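PDB 4AK9: cpftsy from Physcomitrella patens, which probably serves as the GTP-binding receptor for the chloroplast signal recognition particle, taking part in protein targeting to the thylakoid membrane. Local coordinates for residues 87-90 with 91-94; 33-36 with 37-41; 130-133 with 134-138. One frame throughout, in Å; residues are numbered along the deposited sequence.

Contact 1 of 3, residues 87-90 with 91-94; sequences QIKE and ALKK
Glu90 lies between two lysines one helical turn further along, and its side chain runs at a slant to both. Bent at its second torsion (chi2 -44°), the chain folds so that one carboxylate oxygen faces each lysine. OE2 of Glu90 comes 3.8 Å from CD of Lys93, while OE1 stands 4.2 Å from CE of Lys94, so methylene carbons rather than ammonium groups make the nearest approaches. The charged ends stay further apart: OE2 of Glu90 is 4.2 Å from NZ of Lys93, beyond a salt bridge, and OE1 is 4.6 Å from NZ of Lys94. Lys93 turns its amine instead to the carbonyl of Phe317, near the C terminus of the chain, with a weak, long ion pair to Asp314. Lys89, on the same turn, forms a salt bridge with Asp34 of helix 32-37.

Beneath these side chains the backbone of helix 85-101 is regular. The amide of Lys94 reaches O of Glu90 at 3.1 Å with an N-H...O angle of 164°, and the amide of Leu92 reaches O of Ile88 at 2.8 Å. Ile88 and Leu92 pack on residues of helices 32-37 and 63-78. The chemistry thus implies a two-sided helix: apolar branches bury one flank, while on the other Glu90 probably softens the charge of Lys93 and Lys94 through space, without direct ion pairing to either.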
# COMPACT_ATOMS: atom_id res chain seq x y z
N GLN A 87 -16.30 -3.49 23.12
CA GLN A 87 -16.33 -4.91 22.80
C GLN A 87 -15.84 -5.15 21.37
O GLN A 87 -15.20 -6.17 21.08
CB GLN A 87 -17.74 -5.49 22.95
CG GLN A 87 -18.18 -5.68 24.41
CD GLN A 87 -19.67 -6.00 24.51
OE1 GLN A 87 -20.25 -6.66 23.65
NE2 GLN A 87 -20.28 -5.50 25.58
N ILE A 88 -16.16 -4.22 20.48
CA ILE A 88 -15.75 -4.33 19.08
C ILE A 88 -14.23 -4.17 18.98
O ILE A 88 -13.56 -4.91 18.25
CB ILE A 88 -16.47 -3.28 18.23
CG1 ILE A 88 -17.94 -3.70 18.06
CG2 ILE A 88 -15.82 -3.13 16.85
CD1 ILE A 88 -18.80 -2.59 17.48
N LYS A 89 -13.70 -3.23 19.76
CA LYS A 89 -12.27 -2.98 19.87
C LYS A 89 -11.55 -4.22 20.36
O LYS A 89 -10.52 -4.60 19.80
CB LYS A 89 -12.01 -1.82 20.82
CG LYS A 89 -10.52 -1.53 21.08
CD LYS A 89 -9.78 -1.26 19.78
CE LYS A 89 -8.84 -0.06 19.88
NZ LYS A 89 -7.98 -0.10 21.09
N GLU A 90 -12.07 -4.86 21.39
CA GLU A 90 -11.48 -6.11 21.85
C GLU A 90 -11.54 -7.18 20.78
O GLU A 90 -10.58 -7.93 20.65
CB GLU A 90 -12.12 -6.61 23.16
CG GLU A 90 -11.44 -6.04 24.40
CD GLU A 90 -9.90 -6.05 24.31
OE1 GLU A 90 -9.30 -7.15 24.13
OE2 GLU A 90 -9.29 -4.95 24.41
N ALA A 91 -12.64 -7.27 20.03
CA ALA A 91 -12.75 -8.33 19.03
C ALA A 91 -11.76 -8.07 17.89
O ALA A 91 -11.19 -9.01 17.32
CB ALA A 91 -14.16 -8.43 18.49
N LEU A 92 -11.59 -6.79 17.56
CA LEU A 92 -10.62 -6.40 16.54
C LEU A 92 -9.21 -6.91 16.89
O LEU A 92 -8.54 -7.51 16.07
CB LEU A 92 -10.62 -4.88 16.38
CG LEU A 92 -9.52 -4.26 15.49
CD1 LEU A 92 -9.68 -4.72 14.03
CD2 LEU A 92 -9.56 -2.76 15.58
N LYS A 93 -8.78 -6.68 18.13
CA LYS A 93 -7.47 -7.14 18.57
C LYS A 93 -7.37 -8.65 18.53
O LYS A 93 -6.35 -9.18 18.07
CB LYS A 93 -7.13 -6.62 19.98
CG LYS A 93 -7.05 -5.11 20.06
CD LYS A 93 -6.80 -4.61 21.50
CE LYS A 93 -5.54 -5.25 22.09
NZ LYS A 93 -5.17 -4.67 23.42
N LYS A 94 -8.39 -9.35 19.01
CA LYS A 94 -8.35 -10.82 19.02
C LYS A 94 -8.33 -11.43 17.63
O LYS A 94 -7.65 -12.41 17.41
CB LYS A 94 -9.52 -11.42 19.82
CG LYS A 94 -9.40 -11.11 21.29
CD LYS A 94 -10.63 -11.55 22.08
CE LYS A 94 -10.48 -11.13 23.55
NZ LYS A 94 -11.80 -11.02 24.24

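Contact 2 of 3, residues 33-36 with 37-41; sequences VDEL and LTYWN
With OG1 placed between its backbone N and carbonyl carbon (chi1 73°), Thr38 folds its hydroxyl back onto the preceding turn, where OG1 donates to O of Glu35 in a short bond of 2.5 Å, in the carbonyl plane. Its methyl, CG2, makes a tight approach of 3.1 Å to O of Asp34. In Leu37, CG stands anti to the carbonyl carbon (chi1 -77°), which sets its chain beside that of Val33, both pointing the same way, with CD1 of Leu37 3.8 Å from CG1 of Val33. Replacing Leu37 by an alanine would probably leave Val33 CG1 without this neighbour and open a gap against Lys89 of helix 85-101. Tyr39 lies alongside Glu35, its ring 63° from the carboxylate plane, and CE2 of Tyr39 is 4.2 Å from CG of Glu35. One face of this ring receives OG1 of Thr38, 3.7 Å above the plane and toward the rim.

The backbone bonds change span here. The amide of Leu37 still reaches O of Val33, at 2.9 Å, whereas that of Tyr39 bonds O of Leu36 at 3.0 Å. A type I beta turn from Leu37 to Trp40 overlaps these bonds, leading helix 32-37 into the loop before helix 45-58, an inter-helix connection of the SRP54-type helical bundle.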
# COMPACT_ATOMS: atom_id res chain seq x y z
N VAL A 33 -9.26 4.62 15.67
CA VAL A 33 -10.23 3.53 15.86
C VAL A 33 -11.08 3.74 17.13
O VAL A 33 -12.31 3.62 17.09
CB VAL A 33 -9.55 2.14 15.86
CG1 VAL A 33 -10.50 1.06 16.38
CG2 VAL A 33 -9.10 1.79 14.43
N ASP A 34 -10.42 4.08 18.23
CA ASP A 34 -11.13 4.35 19.49
C ASP A 34 -12.14 5.49 19.34
O ASP A 34 -13.30 5.38 19.77
CB ASP A 34 -10.14 4.68 20.61
CG ASP A 34 -9.20 3.53 20.92
OD1 ASP A 34 -9.67 2.49 21.44
OD2 ASP A 34 -7.99 3.69 20.66
N GLU A 35 -11.72 6.59 18.72
CA GLU A 35 -12.61 7.71 18.46
C GLU A 35 -13.81 7.28 17.62
O GLU A 35 -14.96 7.60 17.93
CB GLU A 35 -11.86 8.80 17.72
CG GLU A 35 -12.75 9.96 17.28
CD GLU A 35 -12.67 11.16 18.22
OE1 GLU A 35 -11.97 11.05 19.25
OE2 GLU A 35 -13.29 12.20 17.91
N LEU A 36 -13.51 6.56 16.54
CA LEU A 36 -14.54 6.07 15.64
C LEU A 36 -15.58 5.23 16.34
O LEU A 36 -16.78 5.29 16.04
CB LEU A 36 -13.86 5.23 14.55
CG LEU A 36 -14.73 4.70 13.43
CD1 LEU A 36 -15.43 5.86 12.73
CD2 LEU A 36 -13.85 3.93 12.44
N LEU A 37 -15.10 4.43 17.27
CA LEU A 37 -15.96 3.44 17.88
C LEU A 37 -16.86 4.10 18.92
O LEU A 37 -17.88 3.52 19.32
CB LEU A 37 -15.12 2.32 18.50
CG LEU A 37 -14.58 1.37 17.42
CD1 LEU A 37 -13.83 0.17 18.02
CD2 LEU A 37 -15.68 0.91 16.49
N THR A 38 -16.50 5.31 19.33
CA THR A 38 -17.39 6.10 20.19
C THR A 38 -18.65 6.50 19.43
O THR A 38 -19.68 6.80 20.04
CB THR A 38 -16.72 7.36 20.78
OG1 THR A 38 -16.55 8.37 19.76
CG2 THR A 38 -15.37 7.01 21.40
N TYR A 39 -18.58 6.52 18.10
CA TYR A 39 -19.76 6.83 17.31
C TYR A 39 -20.56 5.60 16.94
O TYR A 39 -21.56 5.68 16.21
CB TYR A 39 -19.38 7.59 16.03
CG TYR A 39 -18.76 8.94 16.32
CD1 TYR A 39 -19.54 10.01 16.74
CD2 TYR A 39 -17.40 9.13 16.18
CE1 TYR A 39 -18.97 11.24 17.02
CE2 TYR A 39 -16.81 10.36 16.45
CZ TYR A 39 -17.60 11.41 16.87
OH TYR A 39 -17.01 12.63 17.13
N TRP A 40 -20.11 4.44 17.42
CA TRP A 40 -20.78 3.20 17.05
C TRP A 40 -22.16 3.04 17.73
O TRP A 40 -22.32 3.27 18.94
CB TRP A 40 -19.93 1.96 17.35
CG TRP A 40 -20.60 0.73 16.82
CD1 TRP A 40 -20.51 0.23 15.55
CD2 TRP A 40 -21.53 -0.11 17.52
NE1 TRP A 40 -21.29 -0.90 15.44
CE2 TRP A 40 -21.94 -1.11 16.63
CE3 TRP A 40 -22.05 -0.11 18.83
CZ2 TRP A 40 -22.84 -2.13 17.00
CZ3 TRP A 40 -22.95 -1.10 19.19
CH2 TRP A 40 -23.34 -2.09 18.28
N ASN A 41 -23.13 2.65 16.90
CA ASN A 41 -24.45 2.20 17.34
C ASN A 41 -25.00 1.33 16.22
O ASN A 41 -24.44 1.29 15.11
CB ASN A 41 -25.36 3.39 17.64
CG ASN A 41 -25.60 4.27 16.43
OD1 ASN A 41 -26.18 3.82 15.43
ND2 ASN A 41 -25.17 5.52 16.52

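Contact 3 of 3, residues 130-133 with 134-138; sequences TTTL and GKLAN
Apolar contact is clearest between Thr131 and Lys135, which lie side by side and point the same way. The methyl CG2 of Thr131 touches CE of Lys135 at 3.5 Å. Lys135 is extended beyond CG (chi2 -169°), and this carries the chain past the methyl to an amine bonded to the carbonyl of Gly300. One residue further on, CG2 of Thr132 is a looser 4.3 Å from CD1 of Leu136.

Backbone hydrogen bonds run through the same turns. The amide of Lys135 meets O of Thr131 at 3.0 Å, and that of Leu136 meets O of Thr132 at 2.8 Å. Ala137 N reaches O of Leu133 at 3.0 Å, with an N-H...O angle of 165°. This is helix 126-142, the helix that follows strand 117-123 and what appears to be the P-loop (Walker A) of the GTPase domain; Thr130 falls within that pattern.

Side-chain hydroxyls make a third group, all directed backward along the helix. OG1 of Thr130, Thr131 and Thr132 bond the carbonyls of Gly126, Gly127 and Gly128 in turn, so each polar atom is satisfied one turn earlier. Packing against the sheet comes from Leu133 and Leu136, both on Ile121 of strand 117-123, and from Thr132 on Ile268 and Thr270 of strand 266-270.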
# COMPACT_ATOMS: atom_id res chain seq x y z
N THR A 130 22.42 -7.56 4.31
CA THR A 130 23.72 -7.50 5.01
C THR A 130 23.54 -7.04 6.46
O THR A 130 24.04 -7.67 7.40
CB THR A 130 24.70 -6.56 4.28
OG1 THR A 130 24.90 -7.04 2.94
CG2 THR A 130 26.03 -6.56 5.00
N THR A 131 22.80 -5.95 6.63
CA THR A 131 22.53 -5.43 7.96
C THR A 131 21.80 -6.45 8.80
O THR A 131 22.15 -6.67 9.96
CB THR A 131 21.67 -4.14 7.84
OG1 THR A 131 22.45 -3.12 7.23
CG2 THR A 131 21.23 -3.68 9.21
N THR A 132 20.79 -7.11 8.23
CA THR A 132 20.03 -8.10 8.99
C THR A 132 20.91 -9.26 9.46
O THR A 132 20.78 -9.72 10.61
CB THR A 132 18.81 -8.62 8.19
OG1 THR A 132 17.98 -7.50 7.87
CG2 THR A 132 17.99 -9.64 9.03
N LEU A 133 21.75 -9.72 8.55
CA LEU A 133 22.75 -10.76 8.78
C LEU A 133 23.61 -10.37 10.00
O LEU A 133 23.80 -11.16 10.91
CB LEU A 133 23.61 -10.88 7.51
CG LEU A 133 23.92 -12.25 6.89
CD1 LEU A 133 23.30 -13.36 7.69
CD2 LEU A 133 23.43 -12.32 5.44
N GLY A 134 24.12 -9.14 10.01
CA GLY A 134 24.91 -8.67 11.14
C GLY A 134 24.15 -8.65 12.45
O GLY A 134 24.66 -9.08 13.50
N LYS A 135 22.90 -8.18 12.42
CA LYS A 135 22.15 -8.11 13.65
C LYS A 135 21.72 -9.49 14.13
O LYS A 135 21.56 -9.69 15.35
CB LYS A 135 20.92 -7.20 13.50
CG LYS A 135 21.28 -5.75 13.14
CD LYS A 135 20.03 -4.85 13.27
CE LYS A 135 20.26 -3.52 12.60
NZ LYS A 135 19.18 -2.50 12.98
N LEU A 136 21.52 -10.43 13.20
CA LEU A 136 21.27 -11.82 13.64
C LEU A 136 22.51 -12.38 14.36
O LEU A 136 22.40 -13.03 15.40
CB LEU A 136 20.93 -12.74 12.46
CG LEU A 136 19.50 -12.64 11.95
CD1 LEU A 136 19.34 -13.44 10.65
CD2 LEU A 136 18.55 -13.15 13.06
N ALA A 137 23.66 -12.17 13.75
CA ALA A 137 24.93 -12.63 14.32
C ALA A 137 25.11 -12.13 15.74
O ALA A 137 25.53 -12.88 16.62
CB ALA A 137 26.06 -12.15 13.48
N ASN A 138 24.78 -10.86 15.95
CA ASN A 138 24.94 -10.23 17.25
C ASN A 138 24.05 -10.91 18.29
O ASN A 138 24.45 -11.08 19.45
CB ASN A 138 24.61 -8.74 17.14
CG ASN A 138 24.51 -8.06 18.50
OD1 ASN A 138 25.52 -7.75 19.12
ND2 ASN A 138 23.27 -7.83 18.95

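From the N terminus, contact 2 comes first, joining the last turn of helix 32-37 to the loop that leads to helix 45-58. Contact 1 follows on helix 85-101 and contact 3 on helix 126-142. Each is local and continuous in sequence, so none closes a long loop, and the three stand in series without nesting or crossing. Contacts 1 and 2, centres 12 Å apart, meet directly within the helical bundle: CD2 of Leu92 lies 4.0 Å from CG1 of Val33, and Ile88 packs on Trp40. Contact 3 belongs to the GTPase domain, across the chain's centre, its nearest atoms about 26 Å from contact 1 and about 29 Å from contact 2.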